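Local coordinates for protein (aminopeptidase) (Ochrobactrum anthropi, PDB 1B65), which acts as a serine aminopeptidase that cleaves L-residues from peptide N termini and also hydrolyses D-alanyl esters and amides, on a variant Ntn hydrolase fold, at residues P18-T23 with A198-E203; Y26-D31 with G173-G178; A343-G348 with V356-H361; Q40-N45 with R53-G58; V254-L259 with I293-A298. All coordinates share one frame; numbering follows the deposited sequence.

Contact 1: P18-T23 with A198-E203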
# COMPACT_ATOMS: atom_id res chain seq x y z
N PRO A 18 15.56 29.61 -16.45
CA PRO A 18 14.27 29.72 -17.07
C PRO A 18 13.10 29.07 -16.34
O PRO A 18 12.43 28.23 -16.91
CB PRO A 18 14.44 29.04 -18.44
CG PRO A 18 15.54 28.06 -18.21
CD PRO A 18 16.43 28.62 -17.14
N PHE A 19 12.84 29.50 -15.11
CA PHE A 19 11.71 28.96 -14.41
C PHE A 19 10.37 29.53 -14.84
O PHE A 19 9.99 30.62 -15.15
CB PHE A 19 11.86 29.11 -12.89
CG PHE A 19 12.80 28.04 -12.39
CD1 PHE A 19 12.39 26.71 -12.36
CD2 PHE A 19 14.08 28.34 -11.99
CE1 PHE A 19 13.24 25.71 -11.93
CE2 PHE A 19 14.93 27.36 -11.53
CZ PHE A 19 14.53 26.03 -11.50
N THR A 20 9.42 28.67 -14.84
CA THR A 20 8.16 28.11 -14.68
C THR A 20 7.24 29.05 -13.90
O THR A 20 7.51 29.43 -12.76
CB THR A 20 8.42 26.84 -13.81
OG1 THR A 20 9.49 27.22 -12.91
CG2 THR A 20 8.94 25.66 -14.58
N GLY A 21 6.20 29.60 -14.46
CA GLY A 21 5.11 30.30 -13.88
C GLY A 21 5.16 31.33 -12.78
O GLY A 21 6.15 31.66 -12.11
N VAL A 22 3.94 31.74 -12.40
CA VAL A 22 3.73 32.77 -11.38
C VAL A 22 3.87 32.20 -9.98
O VAL A 22 3.27 31.17 -9.66
CB VAL A 22 2.31 33.34 -11.60
CG1 VAL A 22 1.99 34.37 -10.52
CG2 VAL A 22 2.34 33.97 -12.99
N THR A 23 4.63 32.90 -9.14
CA THR A 23 4.84 32.44 -7.78
C THR A 23 3.98 33.24 -6.79
O THR A 23 3.42 34.26 -7.21
CB THR A 23 6.31 32.62 -7.36
OG1 THR A 23 6.59 34.03 -7.19
CG2 THR A 23 7.27 32.04 -8.41
N ALA A 198 9.90 27.06 -2.85
CA ALA A 198 9.32 27.75 -4.02
C ALA A 198 7.80 27.65 -3.89
O ALA A 198 7.32 26.79 -3.12
CB ALA A 198 9.73 27.09 -5.34
N SER A 199 7.10 28.44 -4.69
CA SER A 199 5.64 28.34 -4.71
C SER A 199 5.11 28.65 -6.10
O SER A 199 5.77 29.22 -6.98
CB SER A 199 4.95 29.28 -3.70
OG SER A 199 5.21 30.66 -4.09
N ARG A 200 3.83 28.27 -6.29
CA ARG A 200 3.15 28.54 -7.54
C ARG A 200 1.71 28.92 -7.21
O ARG A 200 1.15 28.36 -6.26
CB ARG A 200 3.10 27.37 -8.52
CG ARG A 200 4.42 26.91 -9.13
CD ARG A 200 4.97 28.05 -10.00
NE ARG A 200 6.17 27.60 -10.74
CZ ARG A 200 7.37 27.65 -10.19
NH1 ARG A 200 7.58 28.10 -8.95
NH2 ARG A 200 8.42 27.22 -10.92
N VAL A 201 1.11 29.78 -8.02
CA VAL A 201 -0.32 30.08 -7.77
C VAL A 201 -1.07 29.57 -8.98
O VAL A 201 -0.59 29.75 -10.13
CB VAL A 201 -0.52 31.58 -7.52
CG1 VAL A 201 -1.96 32.02 -7.53
CG2 VAL A 201 0.13 31.96 -6.19
N VAL A 202 -2.21 28.90 -8.76
CA VAL A 202 -2.97 28.40 -9.91
C VAL A 202 -4.44 28.87 -9.73
O VAL A 202 -4.88 28.97 -8.60
CB VAL A 202 -2.99 26.86 -9.97
CG1 VAL A 202 -1.58 26.31 -10.29
CG2 VAL A 202 -3.45 26.25 -8.68
N GLU A 203 -5.14 28.99 -10.83
CA GLU A 203 -6.56 29.33 -10.77
C GLU A 203 -7.34 28.01 -10.89
O GLU A 203 -7.00 27.14 -11.69
CB GLU A 203 -6.95 30.26 -11.94
CG GLU A 203 -8.36 30.80 -11.71
CD GLU A 203 -9.19 30.98 -12.96
OE1 GLU A 203 -8.76 31.72 -13.88
OE2 GLU A 203 -10.29 30.36 -12.95
O HOH W 1 1.69 29.35 -11.67
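Arg200 and Thr23 bury the most surface where the N-terminal loop 18-23 lies along strand 194-204, an edge strand, within this chain, of the six-stranded sheet of this Ntn hydrolase variant. One backbone bond anchors the loop: Val201 N gives its hydrogen to Val22 O at 3.0 Å, with 154° at the hydrogen. The same oxygen receives a CA-H contact from Arg200 CA (3.4 Å) and a hydrogen from a water that also donates to Val201 O, giving Val22 O three donors of unequal strength. A bend at chi2 (-64°) turns the Arg200 chain, whose CB leads off the loop, back toward it, and CD comes 3.6 Å from Val22 O. The fit of the guanidinium to Thr20 is doubtful in the model, but NH2 forms a salt bridge with Glu334 of helix 322-342. Thr23 packs by its methyl: CG2 stands 4.0 Å from Arg200 NH1 and 3.5 Å from Ser199 O. On its other flank, strand 194-204 pairs with strand 207-217. Thr23 CA also approaches Ser199 O in a CA-H...O contact, and Arg200 NH1 bonds to that oxygen at 2.9 Å, within the guanidinium plane but 50° out of the carbonyl plane.

Contact 2: Y26-D31 with G173-G178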
# COMPACT_ATOMS: atom_id res chain seq x y z
N TYR A 26 6.45 35.52 -1.82
CA TYR A 26 7.82 35.28 -1.42
C TYR A 26 8.45 34.12 -2.18
O TYR A 26 9.59 33.79 -1.88
CB TYR A 26 7.90 34.98 0.11
CG TYR A 26 7.49 36.22 0.89
CD1 TYR A 26 8.32 37.34 0.86
CD2 TYR A 26 6.28 36.30 1.56
CE1 TYR A 26 7.97 38.49 1.55
CE2 TYR A 26 5.93 37.45 2.27
CZ TYR A 26 6.77 38.54 2.23
OH TYR A 26 6.46 39.71 2.91
N ASN A 27 7.69 33.46 -3.06
CA ASN A 27 8.19 32.30 -3.80
C ASN A 27 8.73 31.28 -2.78
O ASN A 27 9.87 30.82 -2.81
CB ASN A 27 9.26 32.62 -4.85
CG ASN A 27 9.59 31.40 -5.71
OD1 ASN A 27 8.85 30.43 -5.85
ND2 ASN A 27 10.73 31.47 -6.39
N ALA A 28 7.84 30.99 -1.82
CA ALA A 28 8.21 30.08 -0.73
C ALA A 28 7.00 29.39 -0.14
O ALA A 28 5.88 29.85 -0.33
CB ALA A 28 8.84 30.87 0.43
N ILE A 29 7.28 28.36 0.70
CA ILE A 29 6.14 27.63 1.29
C ILE A 29 5.28 28.45 2.22
O ILE A 29 4.07 28.21 2.41
CB ILE A 29 6.69 26.34 1.97
CG1 ILE A 29 5.48 25.43 2.26
CG2 ILE A 29 7.44 26.70 3.24
CD1 ILE A 29 5.85 24.00 2.63
N THR A 30 5.79 29.57 2.76
CA THR A 30 5.00 30.49 3.57
C THR A 30 4.00 31.29 2.74
O THR A 30 3.17 31.97 3.33
CB THR A 30 5.91 31.49 4.32
OG1 THR A 30 6.76 32.06 3.32
CG2 THR A 30 6.72 30.73 5.37
N ASP A 31 3.99 31.15 1.40
CA ASP A 31 2.95 31.77 0.59
C ASP A 31 1.60 31.08 0.78
O ASP A 31 0.53 31.62 0.45
CB ASP A 31 3.31 31.76 -0.90
CG ASP A 31 4.45 32.73 -1.20
OD1 ASP A 31 4.67 33.75 -0.51
OD2 ASP A 31 5.18 32.42 -2.16
N GLY A 173 6.42 35.12 5.94
CA GLY A 173 7.43 35.91 5.22
C GLY A 173 8.51 35.07 4.55
O GLY A 173 8.42 33.86 4.31
N PRO A 174 9.59 35.74 4.15
CA PRO A 174 10.66 35.15 3.39
C PRO A 174 11.32 34.02 4.17
O PRO A 174 11.44 34.10 5.39
CB PRO A 174 11.70 36.25 3.20
CG PRO A 174 11.01 37.51 3.52
CD PRO A 174 9.79 37.21 4.34
N VAL A 175 11.73 33.01 3.40
CA VAL A 175 12.35 31.84 4.05
C VAL A 175 13.81 31.77 3.65
O VAL A 175 14.12 31.79 2.46
CB VAL A 175 11.59 30.58 3.62
CG1 VAL A 175 12.24 29.27 4.06
CG2 VAL A 175 10.16 30.65 4.16
N GLN A 176 14.66 31.58 4.63
CA GLN A 176 16.09 31.38 4.41
C GLN A 176 16.34 30.08 3.67
O GLN A 176 15.60 29.13 3.87
CB GLN A 176 16.79 31.32 5.79
CG GLN A 176 18.30 31.26 5.65
CD GLN A 176 19.01 31.19 6.99
OE1 GLN A 176 18.37 31.07 8.04
NE2 GLN A 176 20.33 31.26 6.96
N GLU A 177 17.34 30.05 2.78
CA GLU A 177 17.65 28.84 2.04
C GLU A 177 19.13 28.49 2.13
O GLU A 177 19.99 29.30 2.53
CB GLU A 177 17.31 28.94 0.53
CG GLU A 177 15.80 29.17 0.32
CD GLU A 177 15.52 29.45 -1.14
OE1 GLU A 177 16.10 30.44 -1.67
OE2 GLU A 177 14.78 28.73 -1.81
N GLY A 178 19.44 27.26 1.73
CA GLY A 178 20.88 26.91 1.65
C GLY A 178 21.31 26.15 2.89
O GLY A 178 20.65 25.20 3.33
O HOH W 2 11.44 33.78 0.39
O HOH W 3 3.88 34.84 4.40
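Tyr26 and Thr30 meet Gly173, Pro174 and Val175 in a surface contact between two loops, one preceding strand 36-43 and the other running from helix 160-168 toward strand 187-188. Gly173 CA and Pro174 CD lie over the same face of the Tyr26 ring, each 3.6 Å above its plane and displaced toward the rim. Their distances to the ring centroid, 4.0 Å for Gly173 CA and 3.9 Å for Pro174 CD, fit a pair of CH-pi contacts, with the peptide bond between the two residues running across the ring. On the polar side, Thr30 OG1 donates to Gly173 O at 2.6 Å, tilted 26° from the carbonyl plane. With chi1 at 52°, OG1 sits between the backbone N and the carbonyl carbon, while the methyl CG2 turns to Val175 CG2 at 3.6 Å; Ala28 CB reaches the same valine methyl.

Thr30 belongs to a short 3-10 segment, 29-31, whose Asp31 N bonds to Ala28 O. The Asp31 carboxylate ties the loop back on itself: OD1 accepts from Tyr26 N through its syn lone pair (2.8 Å), and OD2 is met by Ala28 N from above the carboxylate plane. OD2 is also bonded to Ser199 OG, which ties the 3-10 turn to edge strand 194-204 of the six-stranded sheet of this Ntn hydrolase variant. Two waters bridge the loops, one donating to Tyr26 O and accepting from Val175 N, the other donating to Thr30 O and accepting from Gly173 N. Val175 also packs on Thr197 and Phe39.

Contact 3: A343-G348 with V356-H361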
# COMPACT_ATOMS: atom_id res chain seq x y z
N ALA A 343 23.19 27.64 -1.33
CA ALA A 343 24.22 27.00 -0.51
C ALA A 343 25.59 27.66 -0.64
O ALA A 343 25.90 28.32 -1.62
CB ALA A 343 24.40 25.52 -0.88
N GLU A 344 26.41 27.49 0.39
CA GLU A 344 27.79 27.97 0.42
C GLU A 344 28.74 26.81 0.71
O GLU A 344 28.38 25.85 1.41
CB GLU A 344 27.96 28.99 1.56
CG GLU A 344 27.05 30.21 1.34
CD GLU A 344 26.83 30.99 2.62
OE1 GLU A 344 26.24 30.42 3.58
OE2 GLU A 344 27.23 32.16 2.66
N ASP A 345 30.00 26.97 0.27
CA ASP A 345 31.00 25.93 0.52
C ASP A 345 31.04 25.58 1.98
O ASP A 345 30.90 26.46 2.84
CB ASP A 345 32.40 26.41 0.11
CG ASP A 345 32.57 26.51 -1.37
OD1 ASP A 345 31.61 26.67 -2.15
OD2 ASP A 345 33.77 26.40 -1.79
N MET A 346 31.40 24.32 2.26
CA MET A 346 31.48 23.91 3.67
C MET A 346 32.52 22.81 3.79
O MET A 346 32.66 22.02 2.87
CB MET A 346 30.08 23.39 4.12
CG MET A 346 30.14 22.97 5.61
SD MET A 346 28.47 22.55 6.15
CE MET A 346 27.72 24.15 6.35
N GLY A 347 33.29 22.80 4.86
CA GLY A 347 34.29 21.74 5.00
C GLY A 347 35.69 22.26 4.67
O GLY A 347 35.94 23.48 4.71
N GLY A 348 36.59 21.32 4.41
CA GLY A 348 37.97 21.72 4.07
C GLY A 348 38.83 22.07 5.25
O GLY A 348 39.94 22.59 5.02
N VAL A 356 33.17 20.53 0.48
CA VAL A 356 32.04 20.47 -0.46
C VAL A 356 31.80 21.89 -1.00
O VAL A 356 31.53 22.76 -0.18
CB VAL A 356 30.77 19.93 0.23
CG1 VAL A 356 29.60 20.00 -0.74
CG2 VAL A 356 31.04 18.47 0.62
N GLN A 357 31.91 22.01 -2.32
CA GLN A 357 31.70 23.32 -2.92
C GLN A 357 30.24 23.55 -3.34
O GLN A 357 29.60 22.65 -3.88
CB GLN A 357 32.58 23.46 -4.17
CG GLN A 357 34.09 23.31 -3.93
CD GLN A 357 34.89 23.22 -5.22
OE1 GLN A 357 35.46 22.17 -5.58
NE2 GLN A 357 34.98 24.31 -6.00
N ALA A 358 29.79 24.79 -3.24
CA ALA A 358 28.51 25.21 -3.80
C ALA A 358 28.68 25.40 -5.30
O ALA A 358 29.81 25.71 -5.78
CB ALA A 358 28.10 26.53 -3.13
N ILE A 359 27.69 25.11 -6.13
CA ILE A 359 27.80 25.25 -7.57
C ILE A 359 28.11 26.73 -7.88
O ILE A 359 27.57 27.66 -7.26
CB ILE A 359 26.55 24.78 -8.33
CG1 ILE A 359 26.79 24.77 -9.83
CG2 ILE A 359 25.38 25.68 -7.92
CD1 ILE A 359 25.72 23.94 -10.58
N ASP A 360 29.08 26.88 -8.79
CA ASP A 360 29.52 28.22 -9.16
C ASP A 360 28.53 28.89 -10.09
O ASP A 360 28.20 28.30 -11.13
CB ASP A 360 30.88 28.10 -9.87
CG ASP A 360 31.37 29.54 -10.13
OD1 ASP A 360 31.79 30.21 -9.18
OD2 ASP A 360 31.29 29.97 -11.27
N HIS A 361 28.04 30.07 -9.74
CA HIS A 361 26.99 30.70 -10.55
C HIS A 361 27.42 31.07 -11.96
O HIS A 361 26.63 30.92 -12.90
CB HIS A 361 26.49 31.98 -9.83
CG HIS A 361 25.89 31.75 -8.50
ND1 HIS A 361 25.42 32.74 -7.66
CD2 HIS A 361 25.66 30.57 -7.85
CE1 HIS A 361 24.95 32.17 -6.55
NE2 HIS A 361 25.08 30.85 -6.66
O HOH W 4 34.55 26.45 -4.51
O HOH W 5 31.71 27.79 -4.84
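Met346 and Val356 are joined by two reciprocal backbone bonds, Met346 N to Val356 O and Val356 N to Met346 O, both 2.9 Å and both nearly along the C=O axis of the acceptor. They form an antiparallel hydrogen-bonded pair in a small beta hairpin of strands 346-347 and 355-356, which in the chain follows helix 322-342 and precedes helix 361-370. A third bond comes from a side chain: Asp345 OD1 accepts from Ala358 N at 2.8 Å. It is almost straight, 169° at the hydrogen, although the donor stands 49° out of the carboxylate plane. With CG beside its own backbone N, Asp345 brings its carboxylate alongside Gln357 and Ala358, just past the end of strand 355-356, so that a side-chain bond follows the last backbone pair.

The carboxylate also collects two waters. One donates to OD2 and accepts from Gln357 NE2; the other donates to OD1 and to Ala358 O. Asp345 and Gln357 run side by side in the same direction, their carboxylate and amide planes 66° apart, and OD2 lies 3.8 Å from Gln357 CG.

Further out, Val356 and Met346 share one face of the hairpin, both touching Lys192, and Gln357 pairs by its backbone with that residue. At the open end of the hairpin, Ala358 CB is 4.4 Å from Ala343 CB, 3.8 Å from Glu344 CA and just 3.2 Å from Ala343 O.

Contact 4: Q40-N45 with R53-G58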
# COMPACT_ATOMS: atom_id res chain seq x y z
N GLN A 40 16.76 26.24 13.21
CA GLN A 40 17.84 26.32 14.19
C GLN A 40 19.07 25.82 13.41
O GLN A 40 18.99 24.72 12.84
CB GLN A 40 17.61 25.59 15.50
CG GLN A 40 18.90 25.36 16.29
CD GLN A 40 19.37 26.66 16.92
OE1 GLN A 40 19.16 27.76 16.42
NE2 GLN A 40 20.07 26.52 18.05
N THR A 41 20.13 26.61 13.33
CA THR A 41 21.28 26.19 12.50
C THR A 41 22.53 26.09 13.35
O THR A 41 22.88 27.08 14.02
CB THR A 41 21.45 27.25 11.39
OG1 THR A 41 20.25 27.28 10.58
CG2 THR A 41 22.66 26.96 10.49
N ILE A 42 23.22 24.96 13.27
CA ILE A 42 24.43 24.76 14.07
C ILE A 42 25.61 24.65 13.14
O ILE A 42 25.65 23.71 12.32
CB ILE A 42 24.31 23.47 14.93
CG1 ILE A 42 23.10 23.58 15.87
CG2 ILE A 42 25.60 23.24 15.71
CD1 ILE A 42 22.65 22.25 16.47
N ILE A 43 26.51 25.65 13.08
CA ILE A 43 27.65 25.53 12.19
C ILE A 43 28.91 25.71 13.04
O ILE A 43 29.14 26.85 13.47
CB ILE A 43 27.67 26.60 11.08
CG1 ILE A 43 26.49 26.32 10.13
CG2 ILE A 43 28.97 26.50 10.26
CD1 ILE A 43 26.34 27.24 8.95
N GLU A 44 29.65 24.65 13.31
CA GLU A 44 30.86 24.73 14.12
C GLU A 44 31.98 24.20 13.25
O GLU A 44 31.70 23.47 12.30
CB GLU A 44 30.77 23.91 15.42
CG GLU A 44 29.73 24.50 16.33
CD GLU A 44 29.33 23.71 17.54
OE1 GLU A 44 29.97 22.68 17.84
OE2 GLU A 44 28.35 24.15 18.17
N ASN A 45 33.22 24.66 13.46
CA ASN A 45 34.28 24.22 12.57
C ASN A 45 35.45 23.63 13.38
O ASN A 45 36.51 23.44 12.81
CB ASN A 45 34.73 25.36 11.65
CG ASN A 45 33.76 25.50 10.48
OD1 ASN A 45 33.70 24.63 9.61
ND2 ASN A 45 32.96 26.55 10.49
N ARG A 53 35.19 15.31 15.09
CA ARG A 53 34.63 15.95 13.89
C ARG A 53 33.68 17.05 14.32
O ARG A 53 33.03 16.96 15.35
CB ARG A 53 33.87 14.92 13.05
CG ARG A 53 34.66 13.69 12.61
CD ARG A 53 33.82 12.73 11.77
NE ARG A 53 33.25 13.45 10.64
CZ ARG A 53 32.07 13.18 10.10
NH1 ARG A 53 31.32 12.18 10.58
NH2 ARG A 53 31.69 13.93 9.09
N PRO A 54 33.57 18.12 13.55
CA PRO A 54 32.73 19.24 13.89
C PRO A 54 31.24 18.93 13.63
O PRO A 54 30.92 18.09 12.80
CB PRO A 54 33.20 20.38 13.01
CG PRO A 54 34.22 19.84 12.09
CD PRO A 54 34.24 18.34 12.25
N ALA A 55 30.42 19.71 14.28
CA ALA A 55 28.97 19.59 14.15
C ALA A 55 28.49 20.68 13.20
O ALA A 55 28.75 21.86 13.38
CB ALA A 55 28.33 19.79 15.52
N ARG A 56 27.85 20.24 12.11
CA ARG A 56 27.19 21.12 11.17
C ARG A 56 25.79 20.47 10.94
O ARG A 56 25.80 19.51 10.20
CB ARG A 56 27.88 21.22 9.81
CG ARG A 56 29.19 22.04 9.93
CD ARG A 56 30.39 21.17 9.90
NE ARG A 56 31.69 21.85 9.73
CZ ARG A 56 32.67 21.22 9.08
NH1 ARG A 56 32.47 20.00 8.59
NH2 ARG A 56 33.87 21.79 8.91
N SER A 57 24.78 20.96 11.62
CA SER A 57 23.45 20.34 11.47
C SER A 57 22.40 21.34 11.92
O SER A 57 22.64 22.54 12.06
CB SER A 57 23.40 19.05 12.29
OG SER A 57 22.36 18.16 11.84
N GLY A 58 21.16 20.85 12.14
CA GLY A 58 20.16 21.83 12.58
C GLY A 58 18.81 21.12 12.46
O GLY A 58 18.72 19.93 12.21
O HOH W 6 31.65 20.92 16.60
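Arg56 reaches across the loop end of a beta hairpin to Asn45, and its torsions explain how. CG lies beside the backbone N, chi2 turns to 105°, and the bent chain then runs out so that NH2 meets Asn45 OD1 at 2.9 Å. The bond lies close to the guanidinium plane, with the amide turned 64° against it. NE adds weak bonds to Glu44 O and to Asn45 OD1, and Pro54 CG sits 3.6 Å above the guanidinium, over its centre. NH2 also forms a salt bridge with Asp352, and NH1 bonds to Leu150 O, so the group is probably well fixed.

Glu44 starts out like Arg56 but stays extended beyond CG; its OE1 accepts from a water that in turn accepts from Ala55 N, while Arg48 provides its salt bridge. The axes of strands 40-43 and 56-58 run antiparallel at 170°. Ile42 and Ser57 form a hydrogen-bonded pair (Ile42 N to Ser57 O, 2.8 Å), and Glu44 N follows with Ala55 O at 2.9 Å. Ile42 CB rests 3.4 Å from Ser57 O.

Strand 36-43 is one of the two outermost strands of a four-stranded sheet within this chain; strand 56-63 pairs next with strand 103-107, and helix 160-168 packs against Gln40 and Ile42.

Contact 5: V254-L259 with I293-A298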
# COMPACT_ATOMS: atom_id res chain seq x y z
N VAL A 254 8.24 18.54 1.15
CA VAL A 254 7.02 18.88 1.83
C VAL A 254 6.24 19.81 0.88
O VAL A 254 6.80 20.82 0.44
CB VAL A 254 7.30 19.68 3.12
CG1 VAL A 254 5.98 20.10 3.73
CG2 VAL A 254 8.11 18.82 4.11
N LEU A 255 5.05 19.38 0.49
CA LEU A 255 4.19 20.20 -0.36
C LEU A 255 3.04 20.71 0.48
O LEU A 255 2.39 19.91 1.20
CB LEU A 255 3.61 19.33 -1.50
CG LEU A 255 4.65 19.04 -2.58
CD1 LEU A 255 4.17 17.91 -3.49
CD2 LEU A 255 4.89 20.31 -3.38
N ALA A 256 2.72 21.99 0.46
CA ALA A 256 1.59 22.52 1.20
C ALA A 256 0.65 23.22 0.19
O ALA A 256 1.14 23.84 -0.77
CB ALA A 256 2.04 23.61 2.21
N THR A 257 -0.64 23.15 0.41
CA THR A 257 -1.56 23.90 -0.47
C THR A 257 -2.81 24.33 0.30
O THR A 257 -3.11 23.68 1.30
CB THR A 257 -1.98 23.09 -1.70
OG1 THR A 257 -2.79 23.88 -2.59
CG2 THR A 257 -2.77 21.83 -1.25
N ASP A 258 -3.52 25.33 -0.21
CA ASP A 258 -4.80 25.68 0.42
C ASP A 258 -5.94 25.13 -0.44
O ASP A 258 -7.12 25.42 -0.19
CB ASP A 258 -4.93 27.19 0.64
CG ASP A 258 -4.54 28.04 -0.56
OD1 ASP A 258 -4.21 27.55 -1.63
OD2 ASP A 258 -4.63 29.29 -0.39
N LEU A 259 -5.65 24.39 -1.52
CA LEU A 259 -6.70 23.76 -2.30
C LEU A 259 -7.41 22.70 -1.48
O LEU A 259 -6.80 21.91 -0.74
CB LEU A 259 -6.07 23.09 -3.55
CG LEU A 259 -6.96 22.68 -4.70
CD1 LEU A 259 -7.50 23.86 -5.49
CD2 LEU A 259 -6.22 21.72 -5.65
N ILE A 293 5.64 14.45 1.52
CA ILE A 293 4.38 14.58 2.26
C ILE A 293 3.66 15.79 1.69
O ILE A 293 4.35 16.77 1.38
CB ILE A 293 4.61 14.68 3.77
CG1 ILE A 293 3.25 14.83 4.47
CG2 ILE A 293 5.62 15.77 4.13
CD1 ILE A 293 3.41 14.73 6.00
N ALA A 294 2.37 15.70 1.50
CA ALA A 294 1.63 16.86 0.96
C ALA A 294 0.47 17.12 1.93
O ALA A 294 -0.12 16.15 2.40
CB ALA A 294 1.07 16.50 -0.41
N PHE A 295 0.15 18.35 2.29
CA PHE A 295 -0.99 18.61 3.17
C PHE A 295 -1.76 19.83 2.66
O PHE A 295 -1.23 20.65 1.89
CB PHE A 295 -0.56 18.79 4.61
CG PHE A 295 0.32 19.99 4.92
CD1 PHE A 295 -0.20 21.22 5.26
CD2 PHE A 295 1.69 19.82 4.90
CE1 PHE A 295 0.63 22.28 5.56
CE2 PHE A 295 2.54 20.86 5.21
CZ PHE A 295 2.02 22.10 5.55
N SER A 296 -3.02 19.90 3.06
CA SER A 296 -3.84 21.06 2.67
C SER A 296 -4.23 21.80 3.95
O SER A 296 -4.44 21.20 5.01
CB SER A 296 -5.09 20.52 1.96
OG SER A 296 -6.08 21.56 1.88
N THR A 297 -4.35 23.11 3.84
CA THR A 297 -4.71 23.97 5.00
C THR A 297 -6.18 24.32 4.85
O THR A 297 -6.68 25.08 5.67
CB THR A 297 -3.66 25.02 4.55
OG1 THR A 297 -2.46 25.11 5.30
CG2 THR A 297 -4.22 26.09 3.74
N ALA A 298 -6.88 23.78 3.84
CA ALA A 298 -8.33 23.99 3.72
C ALA A 298 -9.10 23.18 4.75
O ALA A 298 -8.54 22.35 5.48
CB ALA A 298 -8.79 23.62 2.31
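Ser296 OG is gripped from two sides where two parallel strands end: it donates to Leu259 O at 2.7 Å and accepts from Ala298 N at 3.1 Å, the latter an ST turn. Thr257 matches it on the neighbouring strand, its OG1 accepting from Leu259 N and bonding also to Thr210 O. Both hydroxyls lie anti to their own backbone N (chi1 -176° for Thr257, 165° for Ser296), which turns them toward the residues that follow.

Before these turns the pairing is regular: Leu255 N to Ile293 O, Phe295 N to Leu255 O, Thr257 N to Phe295 O and Thr297 N to Thr257 O alternate between the strands. On the face bearing Val254, Ile293, Ala256 and Phe295, the phenyl ring takes Ala256 CB over one face, 4.1 Å from its centroid, and Val254 CG1 at its edge, 3.8 Å from CE2. On the other face, Leu255 CB and Ala294 CB touch at 4.0 Å, and Leu255 packs against helix 322-342.

The strands are neighbours within the six-stranded sheet, 15° apart and joined through helices 263-271 and 273-278: a beta-alpha-beta crossover inside the sheet of this Ntn hydrolase variant.

How the contacts relate
From the N terminus, residues 18-23 open the longest loop, closed by contact 1 on strand 194-204. Within it, 26-31 opens a second, closed at 173-178 by contact 2, and that in turn encloses the short hairpin of contact 4. Contact 5 then closes a separate loop, and contact 3 a short one near the C terminus; none cross. Contacts 1 and 2 meet through Asn27 OD1 and Ser199 N, 2.9 Å apart. Ile29 CD1 carries contact 2 to Ala256 CB of contact 5, and contacts 1 and 5 share the six-stranded sheet. At the far side of the chain's centre from contact 5, Met346 SD packs on Arg56 CG, joining contact 3 to contact 4 and its four-stranded sheet.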